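Deoxyribose-phosphate aldolase (Toxoplasma gondii, PDB 4EIV) is named as a deoxyribose-phosphate aldolase and has the single-domain parallel beta/alpha barrel of that enzyme family. Local coordinates at residues S61-R71 against A109-E118. Residues are numbered along the deposited sequence; the frame is centred on the assembly and turned at random. Where two conformers were deposited one is given.
Sequences SVRPAFVRFIR and ALKDGADEIE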
ATOM      1  N   SER A  61      18.080   2.098 -12.559  1.00 26.61           N
ATOM      2  CA  SER A  61      19.259   2.824 -12.139  1.00 26.92           C
ATOM      3  C   SER A  61      20.376   2.610 -13.143  1.00 25.76           C
ATOM      4  O   SER A  61      20.792   1.480 -13.376  1.00 26.45           O
ATOM      5  CB  SER A  61      19.755   2.374 -10.760  1.00 27.17           C
ATOM      6  OG  SER A  61      18.795   2.625  -9.742  1.00 28.24           O
ATOM      7  N   VAL A  62      20.861   3.697 -13.721  1.00 26.69           N
ATOM      8  CA  VAL A  62      21.985   3.633 -14.656  1.00 26.89           C
ATOM      9  C   VAL A  62      22.981   4.734 -14.362  1.00 26.94           C
ATOM     10  O   VAL A  62      22.670   5.695 -13.672  1.00 26.43           O
ATOM     11  CB  VAL A  62      21.518   3.805 -16.142  1.00 27.81           C
ATOM     12  CG1 VAL A  62      20.684   2.605 -16.597  1.00 29.61           C
ATOM     13  CG2 VAL A  62      20.761   5.105 -16.304  1.00 28.13           C
ATOM     14  N   ARG A  63      24.180   4.614 -14.931  1.00 27.31           N
ATOM     15  CA  ARG A  63      25.139   5.716 -14.876  1.00 27.87           C
ATOM     16  C   ARG A  63      24.617   6.832 -15.801  1.00 28.38           C
ATOM     17  O   ARG A  63      23.818   6.571 -16.724  1.00 28.96           O
ATOM     18  CB  ARG A  63      26.531   5.301 -15.355  1.00 28.89           C
ATOM     19  CG  ARG A  63      27.141   4.138 -14.652  1.00 29.53           C
ATOM     20  CD  ARG A  63      27.367   4.336 -13.145  1.00 27.91           C
ATOM     21  NE  ARG A  63      28.198   3.208 -12.785  1.00 27.34           N
ATOM     22  CZ  ARG A  63      29.534   3.174 -12.898  1.00 26.98           C
ATOM     23  NH1 ARG A  63      30.223   4.281 -13.145  1.00 28.83           N
ATOM     24  NH2 ARG A  63      30.178   2.040 -12.700  1.00 27.30           N
ATOM     25  N   PRO A  64      25.052   8.085 -15.580  1.00 28.33           N
ATOM     26  CA  PRO A  64      24.631   9.191 -16.421  1.00 29.65           C
ATOM     27  C   PRO A  64      24.777   8.906 -17.927  1.00 30.42           C
ATOM     28  O   PRO A  64      23.936   9.353 -18.701  1.00 32.25           O
ATOM     29  CB  PRO A  64      25.530  10.327 -15.948  1.00 29.40           C
ATOM     30  CG  PRO A  64      25.706  10.030 -14.505  1.00 28.26           C
ATOM     31  CD  PRO A  64      25.843   8.559 -14.425  1.00 27.46           C
ATOM     32  N   ALA A  65      25.784   8.122 -18.326  1.00 30.23           N
ATOM     33  CA  ALA A  65      26.032   7.797 -19.754  1.00 31.42           C
ATOM     34  C   ALA A  65      24.880   7.133 -20.500  1.00 31.87           C
ATOM     35  O   ALA A  65      24.866   7.151 -21.724  1.00 33.15           O
ATOM     36  CB  ALA A  65      27.271   6.932 -19.895  1.00 32.96           C
ATOM     37  N   PHE A  66      23.922   6.544 -19.786  1.00 30.43           N
ATOM     38  CA  PHE A  66      22.788   5.881 -20.455  1.00 31.12           C
ATOM     39  C   PHE A  66      21.433   6.557 -20.292  1.00 31.58           C
ATOM     40  O   PHE A  66      20.441   6.049 -20.812  1.00 32.83           O
ATOM     41  CB  PHE A  66      22.717   4.391 -20.063  1.00 30.06           C
ATOM     42  CG  PHE A  66      23.821   3.581 -20.663  1.00 32.17           C
ATOM     43  CD1 PHE A  66      23.745   3.174 -21.984  1.00 34.55           C
ATOM     44  CD2 PHE A  66      24.954   3.267 -19.940  1.00 33.68           C
ATOM     45  CE1 PHE A  66      24.765   2.463 -22.571  1.00 36.83           C
ATOM     46  CE2 PHE A  66      25.991   2.542 -20.529  1.00 36.09           C
ATOM     47  CZ  PHE A  66      25.891   2.146 -21.850  1.00 37.00           C
ATOM     48  N   VAL A  67      21.384   7.720 -19.647  1.00 30.85           N
ATOM     49  CA  VAL A  67      20.120   8.439 -19.436  1.00 31.46           C
ATOM     50  C   VAL A  67      19.501   8.866 -20.775  1.00 32.48           C
ATOM     51  O   VAL A  67      18.338   8.563 -21.060  1.00 34.02           O
ATOM     52  CB  VAL A  67      20.285   9.659 -18.481  1.00 31.23           C
ATOM     53  CG1 VAL A  67      18.994  10.454 -18.344  1.00 33.13           C
ATOM     54  CG2 VAL A  67      20.784   9.201 -17.091  1.00 30.66           C
ATOM     55  N   ARG A  68      20.280   9.567 -21.604  1.00 33.00           N
ATOM     56  CA  ARG A  68      19.783  10.027 -22.901  1.00 34.90           C
ATOM     57  C   ARG A  68      19.391   8.863 -23.797  1.00 35.07           C
ATOM     58  O   ARG A  68      18.391   8.953 -24.520  1.00 36.55           O
ATOM     59  CB  ARG A  68      20.808  10.917 -23.608  1.00 36.07           C
ATOM     60  CG  ARG A  68      20.348  11.421 -24.976  1.00 40.13           C
ATOM     61  CD  ARG A  68      21.280  12.481 -25.502  1.00 42.69           C
ATOM     62  NE  ARG A  68      21.253  13.635 -24.617  1.00 46.08           N
ATOM     63  CZ  ARG A  68      20.428  14.676 -24.740  1.00 49.31           C
ATOM     64  NH1 ARG A  68      19.551  14.733 -25.731  1.00 52.70           N
ATOM     65  NH2 ARG A  68      20.484  15.671 -23.854  1.00 49.89           N
ATOM     66  N   PHE A  69      20.172   7.786 -23.767  1.00 34.69           N
ATOM     67  CA  PHE A  69      19.845   6.596 -24.544  1.00 35.28           C
ATOM     68  C   PHE A  69      18.435   6.116 -24.239  1.00 35.19           C
ATOM     69  O   PHE A  69      17.631   5.914 -25.150  1.00 36.44           O
ATOM     70  CB  PHE A  69      20.831   5.454 -24.296  1.00 35.30           C
ATOM     71  CG  PHE A  69      20.378   4.143 -24.874  1.00 36.28           C
ATOM     72  CD1 PHE A  69      20.327   3.955 -26.254  1.00 38.20           C
ATOM     73  CD2 PHE A  69      19.966   3.107 -24.046  1.00 36.09           C
ATOM     74  CE1 PHE A  69      19.897   2.749 -26.783  1.00 39.48           C
ATOM     75  CE2 PHE A  69      19.543   1.905 -24.568  1.00 37.78           C
ATOM     76  CZ  PHE A  69      19.505   1.723 -25.934  1.00 39.33           C
ATOM     77  N   ILE A  70      18.128   5.965 -22.961  1.00 33.72           N
ATOM     78  CA  ILE A  70      16.801   5.502 -22.566  1.00 33.68           C
ATOM     79  C   ILE A  70      15.686   6.492 -22.948  1.00 34.64           C
ATOM     80  O   ILE A  70      14.661   6.105 -23.540  1.00 36.06           O
ATOM     81  CB  ILE A  70      16.737   5.241 -21.043  1.00 31.83           C
ATOM     82  CG1 ILE A  70      17.639   4.064 -20.672  1.00 31.86           C
ATOM     83  CG2 ILE A  70      15.276   4.975 -20.635  1.00 33.28           C
ATOM     84  CD1 ILE A  70      17.889   3.938 -19.164  1.00 30.65           C
ATOM     85  N   ARG A  71      15.908   7.770 -22.637  1.00 35.26           N
ATOM     86  CA  ARG A  71      14.905   8.814 -22.813  1.00 36.79           C
ATOM     87  C   ARG A  71      14.665   9.342 -24.226  1.00 39.19           C
ATOM     88  O   ARG A  71      13.569   9.832 -24.526  1.00 41.49           O
ATOM     89  CB  ARG A  71      15.198   9.983 -21.874  1.00 36.43           C
ATOM     90  CG  ARG A  71      14.822   9.681 -20.431  1.00 35.74           C
ATOM     91  CD  ARG A  71      13.301   9.707 -20.298  1.00 38.08           C
ATOM     92  NE  ARG A  71      12.801   9.419 -18.960  1.00 38.01           N
ATOM     93  CZ  ARG A  71      12.175   8.301 -18.568  1.00 36.28           C
ATOM     94  NH1 ARG A  71      11.925   7.286 -19.398  1.00 36.21           N
ATOM     95  NH2 ARG A  71      11.767   8.215 -17.313  1.00 36.44           N
ATOM     96  N   ALA A 109      22.762  14.642 -16.001  1.00 33.62           N
ATOM     97  CA  ALA A 109      21.807  13.553 -15.983  1.00 33.25           C
ATOM     98  C   ALA A 109      20.384  14.092 -16.021  1.00 33.87           C
ATOM     99  O   ALA A 109      19.528  13.572 -16.756  1.00 34.15           O
ATOM    100  CB  ALA A 109      22.007  12.702 -14.743  1.00 31.23           C
ATOM    101  N   LEU A 110      20.132  15.152 -15.252  1.00 34.76           N
ATOM    102  CA  LEU A 110      18.813  15.769 -15.196  1.00 35.82           C
ATOM    103  C   LEU A 110      18.480  16.394 -16.566  1.00 36.82           C
ATOM    104  O   LEU A 110      17.369  16.237 -17.072  1.00 37.82           O
ATOM    105  CB  LEU A 110      18.754  16.810 -14.066  1.00 36.61           C
ATOM    106  CG  LEU A 110      18.848  16.189 -12.660  1.00 35.74           C
ATOM    107  CD1 LEU A 110      19.166  17.265 -11.612  1.00 38.97           C
ATOM    108  CD2 LEU A 110      17.601  15.400 -12.298  1.00 38.32           C
ATOM    109  N   LYS A 111      19.467  17.019 -17.198  1.00 36.99           N
ATOM    110  CA  LYS A 111      19.281  17.592 -18.542  1.00 39.35           C
ATOM    111  C   LYS A 111      18.885  16.514 -19.543  1.00 39.30           C
ATOM    112  O   LYS A 111      18.023  16.739 -20.410  1.00 40.59           O
ATOM    113  CB  LYS A 111      20.593  18.230 -19.012  1.00 40.27           C
ATOM    114  CG  LYS A 111      20.563  18.881 -20.384  1.00 45.47           C
ATOM    115  CD  LYS A 111      21.981  19.177 -20.881  1.00 49.53           C
ATOM    116  CE  LYS A 111      22.842  19.970 -19.865  1.00 51.19           C
ATOM    117  NZ  LYS A 111      24.176  20.347 -20.432  1.00 53.68           N
ATOM    118  N   ASP A 112      19.537  15.357 -19.432  1.00 37.97           N
ATOM    119  CA  ASP A 112      19.298  14.211 -20.310  1.00 38.49           C
ATOM    120  C   ASP A 112      17.988  13.465 -20.055  1.00 38.83           C
ATOM    121  O   ASP A 112      17.670  12.547 -20.805  1.00 39.67           O
ATOM    122  CB  ASP A 112      20.489  13.244 -20.257  1.00 37.97           C
ATOM    123  CG  ASP A 112      21.757  13.841 -20.868  1.00 39.48           C
ATOM    124  OD1 ASP A 112      21.672  14.900 -21.523  1.00 42.12           O
ATOM    125  OD2 ASP A 112      22.851  13.252 -20.699  1.00 40.42           O
ATOM    126  N   GLY A 113      17.241  13.858 -19.019  1.00 38.06           N
ATOM    127  CA  GLY A 113      15.932  13.260 -18.708  1.00 38.07           C
ATOM    128  C   GLY A 113      15.806  12.418 -17.439  1.00 35.78           C
ATOM    129  O   GLY A 113      14.764  11.795 -17.220  1.00 36.20           O
ATOM    130  N   ALA A 114      16.825  12.395 -16.583  1.00 34.66           N
ATOM    131  CA  ALA A 114      16.739  11.605 -15.348  1.00 32.99           C
ATOM    132  C   ALA A 114      15.651  12.143 -14.427  1.00 33.07           C
ATOM    133  O   ALA A 114      15.464  13.356 -14.320  1.00 34.99           O
ATOM    134  CB  ALA A 114      18.071  11.625 -14.634  1.00 31.80           C
ATOM    135  N   ASP A 115      14.941  11.245 -13.761  1.00 32.34           N
ATOM    136  CA  ASP A 115      13.882  11.617 -12.838  1.00 31.99           C
ATOM    137  C   ASP A 115      14.354  11.719 -11.397  1.00 31.20           C
ATOM    138  O   ASP A 115      13.771  12.444 -10.596  1.00 32.44           O
ATOM    139  CB  ASP A 115      12.770  10.571 -12.900  1.00 32.21           C
ATOM    140  CG  ASP A 115      12.204  10.421 -14.281  1.00 32.96           C
ATOM    141  OD1 ASP A 115      11.451  11.319 -14.713  1.00 37.61           O
ATOM    142  OD2 ASP A 115      12.532   9.428 -14.945  1.00 34.15           O
ATOM    143  N   GLU A 116      15.386  10.954 -11.058  0.50 29.91           N
ATOM    144  CA  GLU A 116      15.936  10.941  -9.695  0.50 29.27           C
ATOM    145  C   GLU A 116      17.441  10.806  -9.786  0.50 28.06           C
ATOM    146  O   GLU A 116      17.981  10.422 -10.822  0.50 28.14           O
ATOM    147  CB  GLU A 116      15.387   9.777  -8.855  0.50 29.06           C
ATOM    148  CG  GLU A 116      13.877   9.719  -8.732  0.50 30.72           C
ATOM    149  CD  GLU A 116      13.389   8.725  -7.689  0.50 30.32           C
ATOM    150  OE1 GLU A 116      14.166   8.350  -6.778  0.50 29.06           O
ATOM    151  OE2 GLU A 116      12.204   8.335  -7.764  0.50 32.69           O
ATOM    152  N   ILE A 117      18.107  11.132  -8.685  1.00 27.35           N
ATOM    153  CA  ILE A 117      19.554  11.029  -8.575  1.00 27.05           C
ATOM    154  C   ILE A 117      19.892  10.131  -7.380  1.00 25.90           C
ATOM    155  O   ILE A 117      19.289  10.263  -6.323  1.00 26.54           O
ATOM    156  CB  ILE A 117      20.207  12.417  -8.372  1.00 27.45           C
ATOM    157  CG1 ILE A 117      19.992  13.314  -9.592  1.00 29.85           C
ATOM    158  CG2 ILE A 117      21.714  12.286  -8.084  1.00 27.24           C
ATOM    159  CD1 ILE A 117      20.537  12.749 -10.920  1.00 29.64           C
ATOM    160  N   GLU A 118      20.840   9.222  -7.577  0.50 24.90           N
ATOM    161  CA  GLU A 118      21.319   8.319  -6.521  0.50 24.03           C
ATOM    162  C   GLU A 118      22.804   8.596  -6.313  0.50 23.35           C
ATOM    163  O   GLU A 118      23.636   8.202  -7.136  0.50 23.26           O
ATOM    164  CB  GLU A 118      21.019   6.881  -6.910  0.50 24.26           C
ATOM    165  CG  GLU A 118      19.493   6.672  -7.028  0.50 24.07           C
ATOM    166  CD  GLU A 118      19.042   5.288  -7.461  0.50 24.79           C
ATOM    167  OE1 GLU A 118      17.879   4.957  -7.150  0.50 25.65           O
ATOM    168  OE2 GLU A 118      19.799   4.536  -8.111  0.50 25.73           O
TER
HETATM  169  O   HOH W   1      22.963  10.622 -20.973  1.00 36.38           O
HETATM  170  O   HOH W   2      24.086  13.273 -23.661  0.60 41.90           O
HETATM  171  O   HOH W   3      12.231  12.122 -17.375  1.00 47.51           O
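Asp115 OD2 accepts two hydrogen bonds: Arg71 NH2 donates to its syn lone pair at 2.8 Å, and the backbone N of Val86 supplies the second. The guanidinium and carboxylate planes stand 67° apart, so the salt bridge runs through one N-H rather than a flat, two-pronged pairing. A bend at chi2 turns the Arg71 chain along the Gly113 carbonyl, and water 3 links Arg71 NE to Gly113 O and Asp115 OD1. NH2 also donates to Ile84 O and NH1 to Val81 O, so the guanidinium is held at both terminal nitrogens. Gly113, with positive phi, ends helix 99-111 in a Schellman motif, and Val67 packs against that turn: its CG1, anti to the backbone N (chi1 176°), lies 3.4 Å from Ala114 N and also touches Asp112 CB and Ala114 CB. In the eight-stranded parallel barrel, the first turns of helix 67-74 lie beside the end of helix 99-111 in the outer layer. One residue after Val67, Arg68 NH2 reaches Asp112 OD1 at 2.7 Å, arriving from above the carboxylate, with the two planes nearly perpendicular at 83°; Arg68 NE adds a weak bond. The other oxygen, OD2, receives water 1, which also donates to Pro64 O and accepts from Arg68 N. At the strands, in the Glu118 conformer given, Ser61 OG donates to Glu118 OE2 at 2.7 Å, on the syn side and somewhat out of the carboxylate plane, while Glu118 OE1 forms salt bridges with Lys154 and Lys235.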